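Local structure of ferulic acid esterase, AmCE1/Fae1A (Anaeromyces mucronatus, 5CXX) at residues Y136-H140 and Y141-T145; C10-K13 and Y14-K17; F262-F265 and I266-T269; N127-E131 and V132-Y136. The protein probably hydrolyses feruloyl esters as a carbohydrate esterase of the alpha/beta-hydrolase fold, and is seen here with ferulic acid bound. One frame throughout, in Å; residues are numbered along the deposited sequence. Where two conformers were deposited one is given.

Contact 1: Y136-H140 and Y141-T145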
# COMPACT_ATOMS: atom_id res chain seq x y z
N TYR A 136 -5.43 -7.10 15.66
CA TYR A 136 -4.58 -8.29 15.80
C TYR A 136 -3.12 -7.88 16.03
O TYR A 136 -2.42 -8.40 16.89
CB TYR A 136 -4.71 -9.13 14.53
CG TYR A 136 -3.97 -10.46 14.67
CD1 TYR A 136 -2.60 -10.53 14.41
CD2 TYR A 136 -4.66 -11.63 15.05
CE1 TYR A 136 -1.89 -11.76 14.58
CE2 TYR A 136 -3.98 -12.82 15.19
CZ TYR A 136 -2.60 -12.87 14.98
OH TYR A 136 -1.95 -14.09 15.16
N MET A 137 -2.65 -6.95 15.20
CA MET A 137 -1.25 -6.52 15.31
C MET A 137 -0.98 -5.93 16.66
O MET A 137 0.08 -6.20 17.24
CB MET A 137 -0.91 -5.48 14.21
CG MET A 137 -0.91 -6.09 12.79
SD MET A 137 0.20 -7.54 12.60
CE MET A 137 1.82 -6.75 12.92
N GLU A 138 -1.92 -5.12 17.16
CA GLU A 138 -1.73 -4.48 18.51
C GLU A 138 -1.68 -5.53 19.62
O GLU A 138 -0.91 -5.42 20.60
CB GLU A 138 -2.84 -3.45 18.79
CG GLU A 138 -2.41 -2.59 20.02
CD GLU A 138 -3.34 -1.43 20.36
OE1 GLU A 138 -4.23 -1.11 19.54
OE2 GLU A 138 -3.16 -0.83 21.46
N GLU A 139 -2.47 -6.58 19.47
CA GLU A 139 -2.52 -7.62 20.51
C GLU A 139 -1.31 -8.55 20.49
O GLU A 139 -0.93 -9.08 21.55
CB GLU A 139 -3.81 -8.42 20.30
CG GLU A 139 -4.04 -9.64 21.24
CD GLU A 139 -4.24 -9.24 22.72
OE1 GLU A 139 -5.07 -8.34 23.00
OE2 GLU A 139 -3.60 -9.86 23.60
N HIS A 140 -0.71 -8.78 19.32
CA HIS A 140 0.25 -9.87 19.16
C HIS A 140 1.69 -9.42 18.95
O HIS A 140 2.59 -10.27 19.07
CB HIS A 140 -0.15 -10.78 17.99
CG HIS A 140 -1.41 -11.53 18.26
ND1 HIS A 140 -1.43 -12.70 18.99
CD2 HIS A 140 -2.70 -11.24 17.98
CE1 HIS A 140 -2.68 -13.13 19.09
NE2 HIS A 140 -3.46 -12.27 18.48
N TYR A 141 1.89 -8.15 18.64
CA TYR A 141 3.23 -7.64 18.35
C TYR A 141 3.49 -6.35 19.09
O TYR A 141 2.56 -5.68 19.55
CB TYR A 141 3.41 -7.41 16.84
CG TYR A 141 3.27 -8.73 16.09
CD1 TYR A 141 4.32 -9.66 16.07
CD2 TYR A 141 2.06 -9.07 15.43
CE1 TYR A 141 4.17 -10.89 15.40
CE2 TYR A 141 1.95 -10.28 14.76
CZ TYR A 141 2.99 -11.16 14.75
OH TYR A 141 2.86 -12.39 14.10
N SER A 142 4.77 -6.01 19.21
CA SER A 142 5.12 -4.80 19.96
C SER A 142 5.16 -3.63 18.98
O SER A 142 6.19 -3.28 18.41
CB SER A 142 6.46 -4.98 20.67
OG SER A 142 6.70 -3.86 21.49
N ILE A 143 3.99 -3.05 18.75
CA ILE A 143 3.86 -1.98 17.76
C ILE A 143 3.68 -0.61 18.42
O ILE A 143 3.28 -0.48 19.57
CB ILE A 143 2.66 -2.23 16.82
CG1 ILE A 143 1.33 -1.97 17.54
CG2 ILE A 143 2.70 -3.70 16.26
CD1 ILE A 143 0.10 -2.01 16.50
N LEU A 144 4.03 0.41 17.66
CA LEU A 144 3.64 1.79 17.95
C LEU A 144 2.28 2.01 17.32
O LEU A 144 2.04 1.61 16.19
CB LEU A 144 4.64 2.77 17.38
CG LEU A 144 5.98 2.78 18.10
CD1 LEU A 144 6.96 3.64 17.32
CD2 LEU A 144 5.79 3.30 19.56
N THR A 145 1.38 2.63 18.07
CA THR A 145 0.05 2.92 17.50
C THR A 145 -0.04 4.41 17.18
O THR A 145 0.83 5.21 17.56
CB THR A 145 -1.07 2.59 18.46
OG1 THR A 145 -0.81 3.26 19.70
CG2 THR A 145 -1.11 1.06 18.73
O HOH W 1 0.81 -13.89 15.65
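Tyr-141 N closes the last turn of helix 125-140 on Met-137 O at 3.0 Å, with an N-H...O angle of 141°; Tyr-141 is the first residue to leave helical angles, an inverse gamma turn centred on Ser-142 follows, and the chain runs back alongside the helix. Met-137 packs on the Tyr-141 ring, its chain bent at chi2 and chi3, which brings CE to 3.4 Å from Tyr-141 CD2. The sulfur makes an oblique Met-aromatic contact, SD lying 4.7 Å from the ring centroid. One face of the same ring lies against His-140 O. Tyr-136 offers its edge, CE1 reaching Tyr-141 CE2 at 4.1 Å, and one water joins the two hydroxyls. A leucine in place of Tyr-141 would probably leave this water without one of its hydroxyl partners and the methionine thioether without a ring to pack on. Further along, Ile-143 CD1 rests on Glu-138, 3.7 Å from its CA, and Thr-145 CG2 meets the Glu-138 carboxylate carbon. Met-137 also touches Val-44 and Val-97, so the arrangement is a helix C-terminus packed on the central sheet of an alpha/beta-hydrolase, where the chain leaves toward strand 150-155.

Contact 2: C10-K13 and Y14-K17; sequences CPDK and YRTK
Lys-13 and Tyr-14 run side by side and point the same way. The lysine starts with CG between its backbone N and carbonyl carbon (chi1 66°) and is extended from there on, which carries CE to 3.6 Å from Tyr-14 CE2 and lets one water join NZ to the Tyr-14 hydroxyl. That hydroxyl is also hydrogen-bonded to Glu-88. Pro-11 comes to the ring at its edge, CG lying 3.8 Å from Tyr-14 CD2. These side chains project from or flank a short, weakly bonded helical turn near the N-terminus, residues 12-15, which packs beside helices 77-87 and 255-266 of the alpha/beta-hydrolase fold; the Tyr-14 ring meets that of Tyr-263 there. A valine replacing Tyr-14 would probably leave Glu-88 without this hydroxyl and open a gap beside Pro-11. Tyr-14 N donates to Pro-11 O at 3.0 Å, and Thr-16 OG1 donates to Asp-12 O at 2.8 Å from above the carbonyl plane. Arg-15 sets its CB 3.8 Å from Cys-10 SG, then bends at chi3 (-71°), and a water in the guanidinium plane bridges NH1 to Cys-10 O. The guanidinium is further held by Asn-256 and by a salt bridge to Asp-75.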
# COMPACT_ATOMS: atom_id res chain seq x y z
N CYS A 10 14.06 3.30 -8.88
CA CYS A 10 14.73 2.77 -7.72
C CYS A 10 16.09 2.22 -8.18
O CYS A 10 16.14 1.32 -9.00
CB CYS A 10 13.88 1.62 -7.12
SG CYS A 10 14.72 0.90 -5.63
N PRO A 11 17.19 2.73 -7.64
CA PRO A 11 18.50 2.18 -8.02
C PRO A 11 18.56 0.70 -7.71
O PRO A 11 18.00 0.22 -6.70
CB PRO A 11 19.49 2.95 -7.15
CG PRO A 11 18.78 4.22 -6.80
CD PRO A 11 17.30 3.84 -6.68
N ASP A 12 19.23 -0.05 -8.58
CA ASP A 12 19.27 -1.49 -8.34
C ASP A 12 19.79 -1.85 -6.97
O ASP A 12 19.32 -2.81 -6.36
CB ASP A 12 20.12 -2.18 -9.41
CG ASP A 12 19.40 -2.26 -10.77
OD1 ASP A 12 18.15 -2.12 -10.83
OD2 ASP A 12 20.10 -2.46 -11.78
N LYS A 13 20.75 -1.10 -6.43
CA LYS A 13 21.30 -1.51 -5.17
C LYS A 13 20.35 -1.38 -3.97
O LYS A 13 20.61 -2.00 -2.93
CB LYS A 13 22.60 -0.77 -4.88
CG LYS A 13 22.39 0.69 -4.67
CD LYS A 13 23.74 1.40 -4.36
CE LYS A 13 23.53 2.90 -4.32
NZ LYS A 13 24.78 3.63 -3.89
N TYR A 14 19.26 -0.62 -4.07
CA TYR A 14 18.35 -0.56 -2.96
C TYR A 14 17.28 -1.66 -3.08
O TYR A 14 16.76 -2.12 -2.06
CB TYR A 14 17.66 0.82 -2.87
CG TYR A 14 18.65 1.82 -2.44
CD1 TYR A 14 19.01 1.90 -1.11
CD2 TYR A 14 19.24 2.68 -3.37
CE1 TYR A 14 19.98 2.82 -0.72
CE2 TYR A 14 20.21 3.62 -2.99
CZ TYR A 14 20.56 3.65 -1.67
OH TYR A 14 21.52 4.57 -1.32
N ARG A 15 16.95 -2.12 -4.30
CA ARG A 15 15.90 -3.14 -4.42
C ARG A 15 16.44 -4.57 -4.47
O ARG A 15 15.68 -5.52 -4.63
CB ARG A 15 15.03 -2.89 -5.66
CG ARG A 15 15.86 -2.79 -6.97
CD ARG A 15 14.87 -2.53 -8.17
NE ARG A 15 14.05 -3.73 -8.46
CZ ARG A 15 13.35 -3.87 -9.58
NH1 ARG A 15 13.32 -2.85 -10.46
NH2 ARG A 15 12.66 -5.00 -9.83
N THR A 16 17.76 -4.69 -4.34
CA THR A 16 18.49 -5.98 -4.39
C THR A 16 19.03 -6.29 -2.98
O THR A 16 19.58 -5.38 -2.29
CB THR A 16 19.66 -5.88 -5.42
OG1 THR A 16 19.06 -5.61 -6.70
CG2 THR A 16 20.45 -7.18 -5.53
N LYS A 17 18.95 -7.56 -2.57
CA LYS A 17 19.65 -7.97 -1.35
C LYS A 17 21.15 -7.93 -1.57
O LYS A 17 21.66 -8.48 -2.54
CB LYS A 17 19.23 -9.39 -0.91
CG LYS A 17 17.74 -9.33 -0.47
CD LYS A 17 17.35 -10.77 -0.01
CE LYS A 17 15.91 -10.83 0.48
NZ LYS A 17 15.56 -12.30 0.82
O HOH W 2 14.62 -0.30 -10.71
O HOH W 3 23.08 6.11 -3.65

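Contact 3: F262-F265 and I266-T269; sequences FYNF and IQTT
Gln-267 reaches back along the helix to Tyr-263, one turn earlier. Its CB lies 3.5 Å from Asn-264 O, and CG, set beside the backbone N and anti to the carbonyl carbon (chi1 -77°), comes to 3.4 Å from Tyr-263 O. The chain is extended at chi2, which carries the amide out over the tyrosine: NE2 sits above the centre of the Tyr-263 ring, 3.4 Å from its plane, with the amide and ring planes 51° apart. From there NE2 donates to Tyr-263 O at 3.1 Å, approaching above the carbonyl plane, and to a water shared with Asn-264 OD1. OE1 accepts from Arg-90, which also bonds the Tyr-263 hydroxyl. On another side of the helix, Ile-266 CG1 makes a CH-pi contact centred over the Phe-262 ring, 3.7 Å from its centroid. Thr-269 CG2 lies over a face of the Phe-265 ring, nearer its rim. Phe-265 O takes two firm bonds from Thr-268: OG1 at 2.8 Å, in the carbonyl plane and on a lone pair, which gives the buried hydroxyl a partner, and N at 2.9 Å. The two phenylalanines face the central sheet, Phe-262 stacking on Tyr-61 and Phe-265 touching strands 150-155 and 175-179, while Tyr-263, Ile-266 and Gln-267 pack against Leu-85 of helix 77-87.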
# COMPACT_ATOMS: atom_id res chain seq x y z
N PHE A 262 7.88 2.32 -3.90
CA PHE A 262 8.20 1.92 -2.52
C PHE A 262 9.48 2.55 -2.01
O PHE A 262 9.61 2.96 -0.83
CB PHE A 262 8.31 0.39 -2.49
CG PHE A 262 8.18 -0.21 -1.10
CD1 PHE A 262 7.07 0.09 -0.28
CD2 PHE A 262 9.12 -1.15 -0.68
CE1 PHE A 262 6.94 -0.51 0.99
CE2 PHE A 262 8.99 -1.75 0.58
CZ PHE A 262 7.90 -1.44 1.40
N TYR A 263 10.49 2.65 -2.89
CA TYR A 263 11.75 3.31 -2.54
C TYR A 263 11.54 4.76 -2.11
O TYR A 263 12.06 5.19 -1.06
CB TYR A 263 12.68 3.25 -3.77
CG TYR A 263 13.97 4.04 -3.67
CD1 TYR A 263 14.99 3.67 -2.79
CD2 TYR A 263 14.18 5.17 -4.50
CE1 TYR A 263 16.19 4.35 -2.72
CE2 TYR A 263 15.41 5.86 -4.44
CZ TYR A 263 16.39 5.44 -3.55
OH TYR A 263 17.59 6.12 -3.51
N ASN A 264 10.79 5.55 -2.91
CA ASN A 264 10.53 6.91 -2.45
C ASN A 264 9.64 6.96 -1.21
O ASN A 264 9.87 7.78 -0.29
CB ASN A 264 9.90 7.69 -3.61
CG ASN A 264 10.92 8.09 -4.65
OD1 ASN A 264 11.64 9.08 -4.45
ND2 ASN A 264 10.98 7.35 -5.76
N PHE A 265 8.64 6.09 -1.15
CA PHE A 265 7.74 6.12 -0.02
C PHE A 265 8.42 5.85 1.32
O PHE A 265 8.19 6.53 2.32
CB PHE A 265 6.61 5.12 -0.29
CG PHE A 265 5.50 5.09 0.76
CD1 PHE A 265 4.69 6.22 0.98
CD2 PHE A 265 5.29 3.93 1.49
CE1 PHE A 265 3.63 6.15 1.92
CE2 PHE A 265 4.27 3.87 2.46
CZ PHE A 265 3.44 4.96 2.66
N ILE A 266 9.26 4.80 1.34
CA ILE A 266 9.85 4.38 2.63
C ILE A 266 10.90 5.39 3.12
O ILE A 266 11.22 5.45 4.30
CB ILE A 266 10.45 2.95 2.46
CG1 ILE A 266 9.29 1.95 2.26
CG2 ILE A 266 11.31 2.53 3.70
CD1 ILE A 266 8.35 1.75 3.47
N GLN A 267 11.41 6.21 2.19
CA GLN A 267 12.25 7.31 2.62
C GLN A 267 11.49 8.38 3.40
O GLN A 267 12.12 9.23 4.06
CB GLN A 267 12.90 7.98 1.41
CG GLN A 267 14.06 7.17 0.87
CD GLN A 267 14.64 7.83 -0.34
OE1 GLN A 267 15.35 8.85 -0.24
NE2 GLN A 267 14.30 7.32 -1.51
N THR A 268 10.16 8.38 3.30
CA THR A 268 9.38 9.44 3.98
C THR A 268 8.68 8.95 5.25
O THR A 268 8.22 9.76 6.05
CB THR A 268 8.30 10.02 3.08
OG1 THR A 268 7.21 9.10 2.94
CG2 THR A 268 8.86 10.45 1.71
N THR A 269 8.55 7.65 5.41
CA THR A 269 7.66 7.18 6.47
C THR A 269 8.26 7.36 7.85
O THR A 269 9.48 7.24 8.06
CB THR A 269 7.27 5.69 6.26
OG1 THR A 269 8.42 4.93 5.91
CG2 THR A 269 6.26 5.56 5.10
O HOH W 4 14.66 9.15 -3.86

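Contact 4: N127-E131 and V132-Y136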
# COMPACT_ATOMS: atom_id res chain seq x y z
N ASN A 127 -12.82 -2.56 6.15
CA ASN A 127 -13.33 -3.14 7.36
C ASN A 127 -12.38 -4.22 7.93
O ASN A 127 -12.14 -4.27 9.15
CB ASN A 127 -14.74 -3.73 7.12
CG ASN A 127 -15.72 -2.63 6.74
OD1 ASN A 127 -15.76 -1.63 7.46
ND2 ASN A 127 -16.39 -2.73 5.58
N GLU A 128 -11.81 -5.04 7.03
CA GLU A 128 -10.82 -6.07 7.45
C GLU A 128 -9.63 -5.42 8.13
O GLU A 128 -9.23 -5.85 9.21
CB GLU A 128 -10.34 -6.87 6.21
CG GLU A 128 -9.27 -7.95 6.55
CD GLU A 128 -9.87 -9.06 7.43
OE1 GLU A 128 -11.12 -9.16 7.54
OE2 GLU A 128 -9.08 -9.82 8.03
N LEU A 129 -9.14 -4.32 7.54
CA LEU A 129 -7.94 -3.70 8.10
C LEU A 129 -8.26 -3.10 9.50
O LEU A 129 -7.53 -3.31 10.47
CB LEU A 129 -7.41 -2.64 7.11
CG LEU A 129 -6.19 -1.87 7.69
CD1 LEU A 129 -4.96 -2.77 7.78
CD2 LEU A 129 -5.89 -0.64 6.77
N ILE A 130 -9.34 -2.30 9.56
CA ILE A 130 -9.58 -1.49 10.78
C ILE A 130 -10.17 -2.32 11.91
O ILE A 130 -9.79 -2.14 13.08
CB ILE A 130 -10.50 -0.28 10.40
CG1 ILE A 130 -9.67 0.63 9.48
CG2 ILE A 130 -11.02 0.42 11.64
CD1 ILE A 130 -10.56 1.76 8.82
N GLU A 131 -11.06 -3.27 11.55
CA GLU A 131 -11.76 -4.05 12.58
C GLU A 131 -11.01 -5.32 13.00
O GLU A 131 -11.28 -5.84 14.08
CB GLU A 131 -13.16 -4.50 12.09
CG GLU A 131 -14.04 -3.28 11.77
CD GLU A 131 -15.39 -3.72 11.23
OE1 GLU A 131 -15.82 -4.86 11.47
OE2 GLU A 131 -16.02 -2.94 10.53
N VAL A 132 -10.15 -5.84 12.12
CA VAL A 132 -9.54 -7.17 12.39
C VAL A 132 -8.02 -7.11 12.41
O VAL A 132 -7.42 -7.53 13.41
CB VAL A 132 -9.97 -8.24 11.38
CG1 VAL A 132 -9.44 -9.62 11.84
CG2 VAL A 132 -11.47 -8.31 11.38
N ILE A 133 -7.41 -6.63 11.33
CA ILE A 133 -5.95 -6.73 11.25
C ILE A 133 -5.23 -5.77 12.20
O ILE A 133 -4.29 -6.19 12.93
CB ILE A 133 -5.48 -6.49 9.84
CG1 ILE A 133 -5.87 -7.72 8.95
CG2 ILE A 133 -3.93 -6.39 9.75
CD1 ILE A 133 -5.56 -7.46 7.45
N MET A 134 -5.65 -4.54 12.26
CA MET A 134 -4.99 -3.60 13.15
C MET A 134 -5.10 -4.02 14.61
O MET A 134 -4.09 -4.02 15.35
CB MET A 134 -5.54 -2.17 12.95
CG MET A 134 -4.94 -1.58 11.75
SD MET A 134 -5.72 0.01 11.42
CE MET A 134 -4.68 1.03 12.43
N PRO A 135 -6.31 -4.45 15.08
CA PRO A 135 -6.34 -4.95 16.47
C PRO A 135 -5.47 -6.22 16.66
O PRO A 135 -4.85 -6.40 17.70
CB PRO A 135 -7.83 -5.27 16.71
CG PRO A 135 -8.56 -4.32 15.74
CD PRO A 135 -7.68 -4.22 14.54
N TYR A 136 -5.43 -7.10 15.66
CA TYR A 136 -4.58 -8.29 15.80
C TYR A 136 -3.12 -7.88 16.03
O TYR A 136 -2.42 -8.40 16.89
CB TYR A 136 -4.71 -9.13 14.53
CG TYR A 136 -3.97 -10.46 14.67
CD1 TYR A 136 -2.60 -10.53 14.41
CD2 TYR A 136 -4.66 -11.63 15.05
CE1 TYR A 136 -1.89 -11.76 14.58
CE2 TYR A 136 -3.98 -12.82 15.19
CZ TYR A 136 -2.60 -12.87 14.98
OH TYR A 136 -1.95 -14.09 15.16
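Glu-128 O accepts from both Val-132 N (3.1 Å) and Ile-133 N (2.9 Å), and Leu-129 O accepts from Met-134 N, so that helix 125-140 widens here into a pi-type turn, with 27° between the axes of its two short segments. The Glu-128 chain bends at chi2 (66°), which folds its carboxylate over Val-132, OE2 lying 3.8 Å from Val-132 CB, while its CG meets Ile-133 CD1 at 3.8 Å. The buried carboxylate is satisfied by the strand beneath, OE2 bonding the Tyr-31 hydroxyl and OE1 that of Ser-33. In the alpha/beta-hydrolase architecture this is a helix packed against the central sheet, with Val-132 and Ile-133 touching strand 26-33 and Leu-129, Ile-133 and Met-134 all meeting Tyr-60 of strand 58-62. Leu-129 turns CD1 to both of its neighbours on the next turn, 4.2 Å from Ile-133 CG2 and, in one of the two conformers of the methionine, 4.1 Å from Met-134 CG. In that conformer Met-134 carries its CB and CG past Leu-129 O, and its sulfur lies near Ile-130. Further on, Pro-135 has no N-H to give; its CD lies against Ile-130 O at 3.3 Å and its CG against Glu-131 O, and the helix kinks at this point.

In the fold
Contacts 1 and 4 share Tyr-136 and lie in series on helix 125-140, contact 4 at its widened, kinked middle and contact 1 at its C-terminal end. Contacts 2 and 3 lie about 13 Å apart between centres and touch directly, Tyr-14 and Pro-11 packing on Tyr-263; contacts 3 and 4 are on opposite sides of the chain's centre. Contact 3 is buried, with CH-pi packing and a buried hydroxyl bonded to a backbone carbonyl. Contact 1 is at the surface, where a water joins two tyrosines. Contacts 2 and 4 are partly buried: the former uses waters and outside acidic partners, the latter aliphatic packing around one buried carboxylate.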